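Phosphinothricin N-acetyltransferase (Brucella ovis, PDB 5DWM) binds acetyl-CoA and probably acts as a GNAT-family acyltransferase that passes the acetyl group to an amine acceptor. Local coordinates at residues E21-I26 / L72-A77; D68-G73 / Y95-A100; I105-L110 / H142-F147. One frame throughout, in Å; residues are numbered along the deposited sequence.

Contact 1 of 3, residues E21-I26 / L72-A77; sequences ETITAI and LGYAYA
In the GNAT fold a helix near the start of the chain packs against one face of the central sheet, and here Ile23 and Ile26 of helix 20-33 settle on Tyr74 of strand 70-79. Helix and strand run nearly at right angles, with an angle of 93° between their directions and 8.7 Å between the axes of the two short segments. One turn of helix thus presents its two isoleucines to a single tyrosine.

The ring of Tyr74 receives Ile23 over one face. The CG2 methyl of Ile23 stands 3.8 Å from the ring centroid and 17° off the ring normal, a CH-pi contact displaced toward the rim and closest at Tyr74 CE1. The CG1 branch of Ile23 passes just outside the ring, beside its CG-CD1 bond, 3.8 Å from Tyr74 CD1. Tyr74 offers its ring by placing CG between the backbone N and the carbonyl carbon (chi1 66°).

Ile26 divides its contact between ring and backbone. Its CG2 comes obliquely to Tyr74 CE1 at 4.0 Å. The longer branch runs down to the peptide joining Leu72 to Gly73, where Ile26 CD1 rests 3.9 Å from Gly73 N. As in other GNAT enzymes, two helices share this face of the sheet: Phe52 of helix 45-58 also touches Ile23 and meets the ring of Tyr76 edge-to-face. No hydrogen bond crosses between the two segments, and every residue that touches is buried. Val64 of strand 62-67 packs against both Ile23 and Tyr74, continuing the apolar layer onto the neighbouring strand.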
ATOM      1  N   GLU A  21      26.833  -3.994   3.010  1.00 16.46           N
ATOM      2  CA  GLU A  21      27.574  -3.323   1.943  1.00 17.43           C
ATOM      3  C   GLU A  21      27.164  -3.838   0.567  1.00 16.74           C
ATOM      4  O   GLU A  21      26.863  -3.052  -0.338  1.00 17.85           O
ATOM      5  CB  GLU A  21      29.080  -3.469   2.156  1.00 21.41           C
ATOM      6  CG  GLU A  21      29.885  -2.925   0.994  1.00 25.12           C
ATOM      7  CD  GLU A  21      31.365  -2.965   1.248  1.00 30.29           C
ATOM      8  OE1 GLU A  21      31.924  -1.923   1.648  1.00 33.28           O
ATOM      9  OE2 GLU A  21      31.967  -4.040   1.057  1.00 31.87           O
ATOM     10  N   THR A  22      27.141  -5.164   0.391  1.00 17.06           N
ATOM     11  CA  THR A  22      26.760  -5.725  -0.902  1.00 17.51           C
ATOM     12  C   THR A  22      25.278  -5.509  -1.191  1.00 16.27           C
ATOM     13  O   THR A  22      24.898  -5.206  -2.330  1.00 16.77           O
ATOM     14  CB  THR A  22      27.128  -7.208  -0.959  1.00 19.89           C
ATOM     15  OG1 THR A  22      28.532  -7.353  -0.732  1.00 21.78           O
ATOM     16  CG2 THR A  22      26.792  -7.792  -2.323  1.00 21.46           C
ATOM     17  N   ILE A  23      24.421  -5.662  -0.177  1.00 15.69           N
ATOM     18  CA  ILE A  23      22.997  -5.414  -0.374  1.00 15.86           C
ATOM     19  C   ILE A  23      22.761  -3.992  -0.867  1.00 15.48           C
ATOM     20  O   ILE A  23      21.970  -3.762  -1.794  1.00 15.50           O
ATOM     21  CB  ILE A  23      22.220  -5.723   0.919  1.00 17.49           C
ATOM     22  CG1 ILE A  23      22.049  -7.240   1.063  1.00 19.08           C
ATOM     23  CG2 ILE A  23      20.877  -5.003   0.921  1.00 18.36           C
ATOM     24  CD1 ILE A  23      21.657  -7.679   2.431  1.00 20.64           C
ATOM     25  N   THR A  24      23.452  -3.020  -0.261  1.00 15.35           N
ATOM     26  CA  THR A  24      23.358  -1.636  -0.716  1.00 14.34           C
ATOM     27  C   THR A  24      23.831  -1.485  -2.158  1.00 14.82           C
ATOM     28  O   THR A  24      23.216  -0.758  -2.943  1.00 15.39           O
ATOM     29  CB  THR A  24      24.150  -0.733   0.230  1.00 15.42           C
ATOM     30  OG1 THR A  24      23.645  -0.895   1.565  1.00 16.48           O
ATOM     31  CG2 THR A  24      24.019   0.733  -0.182  1.00 17.29           C
ATOM     32  N   ALA A  25      24.922  -2.160  -2.528  1.00 15.04           N
ATOM     33  CA  ALA A  25      25.386  -2.097  -3.914  1.00 16.19           C
ATOM     34  C   ALA A  25      24.363  -2.687  -4.886  1.00 15.65           C
ATOM     35  O   ALA A  25      24.120  -2.124  -5.963  1.00 16.02           O
ATOM     36  CB  ALA A  25      26.743  -2.798  -4.056  1.00 16.61           C
ATOM     37  N   ILE A  26      23.748  -3.814  -4.522  1.00 14.57           N
ATOM     38  CA  ILE A  26      22.731  -4.429  -5.374  1.00 15.09           C
ATOM     39  C   ILE A  26      21.541  -3.492  -5.533  1.00 15.03           C
ATOM     40  O   ILE A  26      21.055  -3.251  -6.644  1.00 15.66           O
ATOM     41  CB  ILE A  26      22.304  -5.786  -4.791  1.00 16.03           C
ATOM     42  CG1 ILE A  26      23.466  -6.780  -4.885  1.00 16.73           C
ATOM     43  CG2 ILE A  26      21.066  -6.328  -5.504  1.00 17.35           C
ATOM     44  CD1 ILE A  26      23.206  -8.099  -4.184  1.00 18.56           C
ATOM     45  N   LEU A  72      24.660 -12.561  -3.920  1.00 20.47           N
ATOM     46  CA  LEU A  72      24.145 -12.358  -5.266  1.00 20.01           C
ATOM     47  C   LEU A  72      22.729 -11.804  -5.290  1.00 17.94           C
ATOM     48  O   LEU A  72      22.255 -11.395  -6.358  1.00 18.88           O
ATOM     49  CB  LEU A  72      24.167 -13.675  -6.046  1.00 22.99           C
ATOM     50  CG  LEU A  72      25.539 -14.345  -6.159  1.00 27.22           C
ATOM     51  CD1 LEU A  72      25.439 -15.565  -7.033  1.00 28.49           C
ATOM     52  CD2 LEU A  72      26.546 -13.365  -6.723  1.00 29.85           C
ATOM     53  N   GLY A  73      22.040 -11.792  -4.158  1.00 17.12           N
ATOM     54  CA  GLY A  73      20.682 -11.279  -4.110  1.00 17.63           C
ATOM     55  C   GLY A  73      20.180 -11.376  -2.691  1.00 15.87           C
ATOM     56  O   GLY A  73      20.800 -12.010  -1.834  1.00 16.58           O
ATOM     57  N   TYR A  74      19.045 -10.726  -2.448  1.00 14.77           N
ATOM     58  CA  TYR A  74      18.454 -10.734  -1.122  1.00 14.79           C
ATOM     59  C   TYR A  74      16.938 -10.664  -1.240  1.00 15.12           C
ATOM     60  O   TYR A  74      16.387 -10.267  -2.272  1.00 15.49           O
ATOM     61  CB  TYR A  74      18.999  -9.601  -0.233  1.00 15.13           C
ATOM     62  CG  TYR A  74      18.621  -8.209  -0.694  1.00 13.92           C
ATOM     63  CD1 TYR A  74      19.411  -7.526  -1.604  1.00 14.70           C
ATOM     64  CD2 TYR A  74      17.475  -7.578  -0.215  1.00 14.91           C
ATOM     65  CE1 TYR A  74      19.082  -6.254  -2.028  1.00 15.59           C
ATOM     66  CE2 TYR A  74      17.129  -6.299  -0.634  1.00 15.44           C
ATOM     67  CZ  TYR A  74      17.939  -5.642  -1.548  1.00 15.70           C
ATOM     68  OH  TYR A  74      17.612  -4.371  -1.977  1.00 18.18           O
ATOM     69  N   ALA A  75      16.270 -11.071  -0.166  1.00 15.77           N
ATOM     70  CA  ALA A  75      14.820 -11.051  -0.110  1.00 15.74           C
ATOM     71  C   ALA A  75      14.395 -10.804   1.327  1.00 16.10           C
ATOM     72  O   ALA A  75      15.055 -11.249   2.270  1.00 17.25           O
ATOM     73  CB  ALA A  75      14.207 -12.364  -0.614  1.00 17.56           C
ATOM     74  N   TYR A  76      13.287 -10.093   1.491  1.00 15.54           N
ATOM     75  CA  TYR A  76      12.730  -9.928   2.823  1.00 15.90           C
ATOM     76  C   TYR A  76      11.219  -9.807   2.711  1.00 15.92           C
ATOM     77  O   TYR A  76      10.662  -9.631   1.622  1.00 15.27           O
ATOM     78  CB  TYR A  76      13.352  -8.739   3.574  1.00 17.27           C
ATOM     79  CG  TYR A  76      13.035  -7.389   2.986  1.00 17.65           C
ATOM     80  CD1 TYR A  76      11.838  -6.739   3.285  1.00 17.94           C
ATOM     81  CD2 TYR A  76      13.926  -6.762   2.124  1.00 17.62           C
ATOM     82  CE1 TYR A  76      11.543  -5.500   2.752  1.00 18.38           C
ATOM     83  CE2 TYR A  76      13.639  -5.519   1.586  1.00 18.48           C
ATOM     84  CZ  TYR A  76      12.443  -4.895   1.897  1.00 18.96           C
ATOM     85  OH  TYR A  76      12.156  -3.654   1.357  1.00 22.19           O
ATOM     86  N   ALA A  77      10.560  -9.928   3.855  1.00 15.91           N
ATOM     87  CA  ALA A  77       9.137  -9.674   3.973  1.00 17.11           C
ATOM     88  C   ALA A  77       8.905  -8.543   4.962  1.00 16.20           C
ATOM     89  O   ALA A  77       9.757  -8.236   5.800  1.00 16.75           O
ATOM     90  CB  ALA A  77       8.390 -10.928   4.423  1.00 19.79           C
TER

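Contact 2 of 3, residues D68-G73 / Y95-A100; sequences DGRVLG and YIAPDA
Arg70 and Asp99 reach toward each other tip to tip and close a salt bridge beside the end of an antiparallel strand pair. The guanidinium approaches end-on and nearly coplanar with the carboxylate, their planes being 14° apart. Arg70 NH1 donates to Asp99 OD2 at 2.9 Å, while NH2 of the same arginine bonds to Asp99 OD1 at 3.1 Å and is also shared with OD2. Both oxygens are met on the syn side, and OD2 takes two donors. The arginine chain bends at chi3 (52°), which folds its tip over Leu72: CD2 of that leucine lies 3.5 Å above the guanidinium plane, toward its rim. Asp99 turns CG between its backbone N and carbonyl carbon (chi1 56°) to face the arginine.

Next to the salt bridge the contact passes to apolar packing and a backbone bond. Leu72 CB meets Ala100 CB at 3.9 Å, and Ala97 N gives an almost straight hydrogen bond of 2.8 Å to Leu72 O. Next along, Gly73 and Ile96 form a non-hydrogen-bonded pair; Ile96 CD1 crowds the side of the glycine from which a CB would project, and Gly73 CA, bearing none, comes within 3.2 Å of Tyr95 O. Ile96 takes part in binding acetyl-CoA, and the strand that carries it gives way here to a short 3-10 turn, an exit from the central sheet that in GNAT enzymes leads into the pyrophosphate-binding loop.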
ATOM      1  N   ASP A  68      30.220 -18.496  -4.139  1.00 33.41           N
ATOM      2  CA  ASP A  68      31.632 -18.113  -4.223  1.00 36.78           C
ATOM      3  C   ASP A  68      31.956 -16.949  -3.287  1.00 35.38           C
ATOM      4  O   ASP A  68      32.724 -16.045  -3.621  1.00 36.28           O
ATOM      5  CB  ASP A  68      32.063 -17.823  -5.662  1.00 40.37           C
ATOM      6  CG  ASP A  68      33.572 -17.905  -5.848  1.00 45.22           C
ATOM      7  OD1 ASP A  68      34.234 -18.613  -5.058  1.00 46.83           O
ATOM      8  OD2 ASP A  68      34.095 -17.263  -6.785  1.00 46.88           O
ATOM      9  N   GLY A  69      31.357 -16.968  -2.099  1.00 33.97           N
ATOM     10  CA  GLY A  69      31.604 -15.935  -1.118  1.00 32.98           C
ATOM     11  C   GLY A  69      30.962 -14.591  -1.390  1.00 32.32           C
ATOM     12  O   GLY A  69      31.125 -13.682  -0.570  1.00 33.95           O
ATOM     13  N   ARG A  70      30.246 -14.431  -2.506  1.00 28.56           N
ATOM     14  CA  ARG A  70      29.595 -13.179  -2.872  1.00 28.95           C
ATOM     15  C   ARG A  70      28.103 -13.290  -2.597  1.00 23.99           C
ATOM     16  O   ARG A  70      27.485 -14.311  -2.907  1.00 24.64           O
ATOM     17  CB  ARG A  70      29.737 -12.923  -4.372  1.00 33.95           C
ATOM     18  CG  ARG A  70      31.012 -12.261  -4.833  1.00 40.28           C
ATOM     19  CD  ARG A  70      30.896 -11.949  -6.325  1.00 44.23           C
ATOM     20  NE  ARG A  70      29.666 -11.217  -6.638  1.00 46.77           N
ATOM     21  CZ  ARG A  70      29.184 -11.053  -7.868  1.00 48.81           C
ATOM     22  NH1 ARG A  70      29.822 -11.574  -8.905  1.00 49.89           N
ATOM     23  NH2 ARG A  70      28.058 -10.371  -8.064  1.00 49.06           N
ATOM     24  N   VAL A  71      27.514 -12.225  -2.057  1.00 22.35           N
ATOM     25  CA  VAL A  71      26.058 -12.131  -1.980  1.00 21.49           C
ATOM     26  C   VAL A  71      25.527 -11.725  -3.349  1.00 21.59           C
ATOM     27  O   VAL A  71      25.903 -10.676  -3.885  1.00 21.53           O
ATOM     28  CB  VAL A  71      25.622 -11.141  -0.894  1.00 22.30           C
ATOM     29  CG1 VAL A  71      24.157 -10.724  -1.097  1.00 21.80           C
ATOM     30  CG2 VAL A  71      25.829 -11.769   0.475  1.00 24.59           C
ATOM     31  N   LEU A  72      24.660 -12.561  -3.920  1.00 20.47           N
ATOM     32  CA  LEU A  72      24.145 -12.358  -5.266  1.00 20.01           C
ATOM     33  C   LEU A  72      22.729 -11.804  -5.290  1.00 17.94           C
ATOM     34  O   LEU A  72      22.255 -11.395  -6.358  1.00 18.88           O
ATOM     35  CB  LEU A  72      24.167 -13.675  -6.046  1.00 22.99           C
ATOM     36  CG  LEU A  72      25.539 -14.345  -6.159  1.00 27.22           C
ATOM     37  CD1 LEU A  72      25.439 -15.565  -7.033  1.00 28.49           C
ATOM     38  CD2 LEU A  72      26.546 -13.365  -6.723  1.00 29.85           C
ATOM     39  N   GLY A  73      22.040 -11.792  -4.158  1.00 17.12           N
ATOM     40  CA  GLY A  73      20.682 -11.279  -4.110  1.00 17.63           C
ATOM     41  C   GLY A  73      20.180 -11.376  -2.691  1.00 15.87           C
ATOM     42  O   GLY A  73      20.800 -12.010  -1.834  1.00 16.58           O
ATOM     43  N   TYR A  95      15.606  -8.560  -4.682  1.00 14.42           N
ATOM     44  CA  TYR A  95      16.512  -7.885  -5.601  1.00 14.23           C
ATOM     45  C   TYR A  95      17.724  -8.760  -5.868  1.00 14.87           C
ATOM     46  O   TYR A  95      18.271  -9.369  -4.944  1.00 17.38           O
ATOM     47  CB  TYR A  95      16.969  -6.528  -5.053  1.00 15.76           C
ATOM     48  CG  TYR A  95      15.875  -5.492  -5.144  1.00 16.21           C
ATOM     49  CD1 TYR A  95      15.652  -4.799  -6.326  1.00 17.80           C
ATOM     50  CD2 TYR A  95      15.050  -5.224  -4.062  1.00 17.66           C
ATOM     51  CE1 TYR A  95      14.651  -3.853  -6.424  1.00 19.29           C
ATOM     52  CE2 TYR A  95      14.036  -4.274  -4.151  1.00 19.46           C
ATOM     53  CZ  TYR A  95      13.843  -3.593  -5.336  1.00 19.19           C
ATOM     54  OH  TYR A  95      12.842  -2.650  -5.435  1.00 22.24           O
ATOM     55  N   ILE A  96      18.152  -8.790  -7.128  1.00 15.67           N
ATOM     56  CA  ILE A  96      19.242  -9.642  -7.578  1.00 15.82           C
ATOM     57  C   ILE A  96      20.345  -8.764  -8.163  1.00 16.21           C
ATOM     58  O   ILE A  96      20.064  -7.750  -8.815  1.00 16.64           O
ATOM     59  CB  ILE A  96      18.736 -10.660  -8.624  1.00 18.14           C
ATOM     60  CG1 ILE A  96      17.530 -11.445  -8.086  1.00 20.55           C
ATOM     61  CG2 ILE A  96      19.843 -11.610  -9.038  1.00 19.07           C
ATOM     62  CD1 ILE A  96      17.832 -12.346  -6.907  1.00 22.86           C
ATOM     63  N   ALA A  97      21.596  -9.150  -7.915  1.00 16.45           N
ATOM     64  CA  ALA A  97      22.728  -8.454  -8.524  1.00 17.52           C
ATOM     65  C   ALA A  97      22.629  -8.528 -10.047  1.00 19.42           C
ATOM     66  O   ALA A  97      22.222  -9.562 -10.592  1.00 19.88           O
ATOM     67  CB  ALA A  97      24.052  -9.077  -8.070  1.00 17.68           C
ATOM     68  N   PRO A  98      22.996  -7.461 -10.764  1.00 22.97           N
ATOM     69  CA  PRO A  98      22.848  -7.487 -12.229  1.00 25.70           C
ATOM     70  C   PRO A  98      23.564  -8.644 -12.894  1.00 27.87           C
ATOM     71  O   PRO A  98      23.020  -9.256 -13.822  1.00 29.11           O
ATOM     72  CB  PRO A  98      23.432  -6.134 -12.661  1.00 26.61           C
ATOM     73  CG  PRO A  98      23.233  -5.255 -11.480  1.00 27.26           C
ATOM     74  CD  PRO A  98      23.450  -6.145 -10.283  1.00 24.53           C
ATOM     75  N   ASP A  99      24.762  -8.982 -12.436  1.00 28.54           N
ATOM     76  CA  ASP A  99      25.501 -10.062 -13.076  1.00 30.06           C
ATOM     77  C   ASP A  99      25.048 -11.446 -12.633  1.00 28.35           C
ATOM     78  O   ASP A  99      25.612 -12.443 -13.094  1.00 29.95           O
ATOM     79  CB  ASP A  99      27.006  -9.880 -12.868  1.00 34.37           C
ATOM     80  CG  ASP A  99      27.389  -9.776 -11.411  1.00 39.16           C
ATOM     81  OD1 ASP A  99      26.542  -9.364 -10.587  1.00 41.19           O
ATOM     82  OD2 ASP A  99      28.553 -10.098 -11.089  1.00 41.97           O
ATOM     83  N   ALA A 100      24.039 -11.536 -11.768  1.00 25.19           N
ATOM     84  CA  ALA A 100      23.513 -12.815 -11.316  1.00 25.35           C
ATOM     85  C   ALA A 100      22.112 -13.093 -11.842  1.00 25.78           C
ATOM     86  O   ALA A 100      21.493 -14.082 -11.442  1.00 26.00           O
ATOM     87  CB  ALA A 100      23.539 -12.899  -9.786  1.00 25.96           C
TER

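Contact 3 of 3, residues I105-L110 / H142-F147; sequences IGKLLL and HESLGF
The backbones come nearest at Lys107 and Leu145, whose CA atoms are 7.5 Å apart, where the opening turns of helix 105-119 pass the C-terminal end of helix 136-144. Leu110 carries most of the packing from the first helix. Its CG stands anti to the backbone N (chi1 -177°), a setting that extends the branched end toward the other segment.

Leu110 and Leu145 slide past each other in opposite directions, with Leu110 CG 3.6 Å from Leu145 CD1. The same leucine presents CD2 to the imidazole of His142, crossing it at about a right angle: the methyl sits over one ring face, 4.0 Å from the centroid, in a CH-pi contact offset toward the rim. Leu110 CD2 also touches Phe147 CE1 obliquely.

The second helix ends just here. Gly146, with a positive phi of 94°, is the C-prime residue of a Schellman motif, in which Phe147 N bonds back to His142 O and Gly146 N to Glu143 O. The reversal carries Phe147 back beside His142, whose CD2 stands 3.6 Å above the centre of the phenyl ring, while Phe147 CZ lies at the imidazole edge, in its plane. Both imidazole nitrogens are engaged, ND1 with Ser138 O and NE2 with Asp92 OD2 of strand 89-96, and these bonds fix the ring face on which Leu110 rests.

Lys107 joins through its backbone, its O lying 3.9 Å from Leu145 CD1. Gly106 and Lys107 belong to the acetyl-CoA site, at the helix start that in this family receives the pyrophosphate.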
ATOM      1  N   ILE A 105      18.259 -17.452  -9.112  1.00 17.08           N
ATOM      2  CA  ILE A 105      18.505 -17.007  -7.740  0.63 17.73           C
ATOM      3  C   ILE A 105      17.226 -16.486  -7.105  1.00 17.21           C
ATOM      4  O   ILE A 105      16.957 -16.723  -5.919  1.00 18.78           O
ATOM      5  CB  ILE A 105      19.598 -15.921  -7.741  0.63 19.09           C
ATOM      6  CG1 ILE A 105      20.842 -16.422  -8.462  0.63 21.37           C
ATOM      7  CG2 ILE A 105      19.931 -15.497  -6.322  0.63 20.56           C
ATOM      8  CD1 ILE A 105      21.322 -17.727  -7.937  0.63 21.63           C
ATOM      9  N   GLY A 106      16.430 -15.744  -7.878  1.00 16.85           N
ATOM     10  CA  GLY A 106      15.169 -15.244  -7.361  1.00 17.69           C
ATOM     11  C   GLY A 106      14.263 -16.361  -6.885  1.00 18.44           C
ATOM     12  O   GLY A 106      13.633 -16.257  -5.830  1.00 18.50           O
ATOM     13  N   LYS A 107      14.209 -17.462  -7.638  1.00 17.61           N
ATOM     14  CA  LYS A 107      13.354 -18.575  -7.237  0.56 18.50           C
ATOM     15  C   LYS A 107      13.846 -19.220  -5.949  1.00 18.36           C
ATOM     16  O   LYS A 107      13.040 -19.569  -5.080  1.00 19.33           O
ATOM     17  CB  LYS A 107      13.265 -19.605  -8.362  0.56 19.39           C
ATOM     18  CG  LYS A 107      12.476 -19.138  -9.562  0.56 20.29           C
ATOM     19  CD  LYS A 107      12.458 -20.170 -10.668  0.56 20.98           C
ATOM     20  CE  LYS A 107      13.760 -20.164 -11.464  0.56 21.53           C
ATOM     21  NZ  LYS A 107      13.705 -21.089 -12.634  0.56 22.09           N
ATOM     22  N   LEU A 108      15.167 -19.399  -5.809  1.00 17.90           N
ATOM     23  CA  LEU A 108      15.693 -19.962  -4.567  1.00 18.13           C
ATOM     24  C   LEU A 108      15.340 -19.083  -3.381  1.00 19.64           C
ATOM     25  O   LEU A 108      14.930 -19.587  -2.327  1.00 20.61           O
ATOM     26  CB  LEU A 108      17.211 -20.125  -4.642  1.00 19.81           C
ATOM     27  CG  LEU A 108      17.777 -21.188  -5.562  1.00 20.99           C
ATOM     28  CD1 LEU A 108      19.304 -21.108  -5.515  1.00 22.62           C
ATOM     29  CD2 LEU A 108      17.270 -22.573  -5.148  1.00 22.23           C
ATOM     30  N   LEU A 109      15.484 -17.764  -3.541  1.00 18.37           N
ATOM     31  CA  LEU A 109      15.196 -16.838  -2.453  1.00 17.99           C
ATOM     32  C   LEU A 109      13.717 -16.849  -2.107  1.00 18.64           C
ATOM     33  O   LEU A 109      13.347 -16.912  -0.931  1.00 19.65           O
ATOM     34  CB  LEU A 109      15.630 -15.420  -2.845  1.00 17.02           C
ATOM     35  CG  LEU A 109      17.112 -15.121  -2.664  1.00 17.17           C
ATOM     36  CD1 LEU A 109      17.506 -13.838  -3.378  1.00 17.48           C
ATOM     37  CD2 LEU A 109      17.460 -15.040  -1.198  1.00 18.78           C
ATOM     38  N   LEU A 110      12.855 -16.763  -3.124  1.00 17.42           N
ATOM     39  CA  LEU A 110      11.424 -16.636  -2.865  1.00 18.31           C
ATOM     40  C   LEU A 110      10.853 -17.929  -2.299  1.00 18.51           C
ATOM     41  O   LEU A 110      10.000 -17.891  -1.405  1.00 18.16           O
ATOM     42  CB  LEU A 110      10.688 -16.198  -4.132  1.00 18.72           C
ATOM     43  CG  LEU A 110       9.184 -15.931  -4.046  1.00 20.57           C
ATOM     44  CD1 LEU A 110       8.847 -14.955  -2.913  1.00 21.15           C
ATOM     45  CD2 LEU A 110       8.669 -15.403  -5.382  1.00 20.41           C
ATOM     46  N   HIS A 142       7.185 -14.638  -9.862  1.00 21.59           N
ATOM     47  CA  HIS A 142       6.078 -14.851  -8.939  1.00 20.36           C
ATOM     48  C   HIS A 142       5.057 -15.826  -9.513  1.00 21.25           C
ATOM     49  O   HIS A 142       4.532 -16.674  -8.786  1.00 20.84           O
ATOM     50  CB  HIS A 142       5.461 -13.509  -8.543  1.00 19.22           C
ATOM     51  CG  HIS A 142       6.310 -12.720  -7.589  1.00 18.58           C
ATOM     52  ND1 HIS A 142       7.318 -11.877  -8.009  1.00 18.07           N
ATOM     53  CD2 HIS A 142       6.323 -12.674  -6.236  1.00 18.57           C
ATOM     54  CE1 HIS A 142       7.909 -11.340  -6.957  1.00 19.54           C
ATOM     55  NE2 HIS A 142       7.321 -11.803  -5.868  1.00 19.78           N
ATOM     56  N   GLU A 143       4.777 -15.734 -10.815  1.00 25.13           N
ATOM     57  CA  GLU A 143       3.901 -16.716 -11.450  1.00 26.39           C
ATOM     58  C   GLU A 143       4.430 -18.132 -11.262  1.00 27.71           C
ATOM     59  O   GLU A 143       3.664 -19.056 -10.961  1.00 29.09           O
ATOM     60  CB  GLU A 143       3.754 -16.410 -12.942  1.00 27.53           C
ATOM     61  CG  GLU A 143       2.923 -15.175 -13.244  1.00 28.85           C
ATOM     62  CD  GLU A 143       2.862 -14.864 -14.724  1.00 31.43           C
ATOM     63  OE1 GLU A 143       3.652 -15.457 -15.489  1.00 32.83           O
ATOM     64  OE2 GLU A 143       2.023 -14.024 -15.118  1.00 32.40           O
ATOM     65  N   SER A 144       5.742 -18.320 -11.420  1.00 28.61           N
ATOM     66  CA  SER A 144       6.300 -19.665 -11.343  1.00 29.75           C
ATOM     67  C   SER A 144       6.194 -20.260  -9.944  1.00 29.22           C
ATOM     68  O   SER A 144       6.200 -21.485  -9.801  1.00 31.25           O
ATOM     69  CB  SER A 144       7.753 -19.667 -11.814  1.00 31.81           C
ATOM     70  OG  SER A 144       8.615 -19.203 -10.798  1.00 33.55           O
ATOM     71  N   LEU A 145       6.081 -19.427  -8.911  1.00 27.79           N
ATOM     72  CA  LEU A 145       5.935 -19.906  -7.544  1.00 26.56           C
ATOM     73  C   LEU A 145       4.490 -19.874  -7.055  1.00 25.62           C
ATOM     74  O   LEU A 145       4.249 -19.964  -5.847  1.00 25.47           O
ATOM     75  CB  LEU A 145       6.867 -19.144  -6.604  1.00 28.92           C
ATOM     76  CG  LEU A 145       8.257 -19.788  -6.647  1.00 30.43           C
ATOM     77  CD1 LEU A 145       9.274 -18.963  -5.917  1.00 32.77           C
ATOM     78  CD2 LEU A 145       8.200 -21.188  -6.054  1.00 32.25           C
ATOM     79  N   GLY A 146       3.529 -19.745  -7.968  1.00 24.90           N
ATOM     80  CA  GLY A 146       2.129 -19.920  -7.643  1.00 23.09           C
ATOM     81  C   GLY A 146       1.364 -18.663  -7.298  1.00 21.67           C
ATOM     82  O   GLY A 146       0.184 -18.760  -6.943  1.00 22.49           O
ATOM     83  N   PHE A 147       1.987 -17.495  -7.378  1.00 19.91           N
ATOM     84  CA  PHE A 147       1.244 -16.266  -7.146  1.00 18.48           C
ATOM     85  C   PHE A 147       0.234 -16.072  -8.270  1.00 19.36           C
ATOM     86  O   PHE A 147       0.479 -16.439  -9.426  1.00 21.18           O
ATOM     87  CB  PHE A 147       2.187 -15.063  -7.142  1.00 17.91           C
ATOM     88  CG  PHE A 147       2.996 -14.899  -5.884  1.00 17.23           C
ATOM     89  CD1 PHE A 147       4.045 -15.759  -5.583  1.00 17.87           C
ATOM     90  CD2 PHE A 147       2.757 -13.823  -5.037  1.00 16.91           C
ATOM     91  CE1 PHE A 147       4.795 -15.579  -4.436  1.00 17.37           C
ATOM     92  CE2 PHE A 147       3.512 -13.635  -3.895  1.00 17.04           C
ATOM     93  CZ  PHE A 147       4.539 -14.508  -3.594  1.00 17.34           C
TER

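In the fold
Strand 70-79 ties the first two contacts together: contact 1 and contact 2 share Leu72 and Gly73, their centres are 8 Å apart, and Tyr74 N lies 2.9 Å from Tyr95 O, a probable hydrogen bond of the strand pair. Contact 3 is centred about 16 Å from each of them. Its helix 105-119 covers the sheet face opposite helix 20-33, with Leu109 CD1 packed 3.6 Å from Tyr74 N. The acetyl-CoA site draws contacts 2 and 3 together, since Ile96 CD1 of the former lies 3.8 Å from Gly106 N of the latter, and both residues belong to that site. Contact 1 lies on the other face of the same sheet.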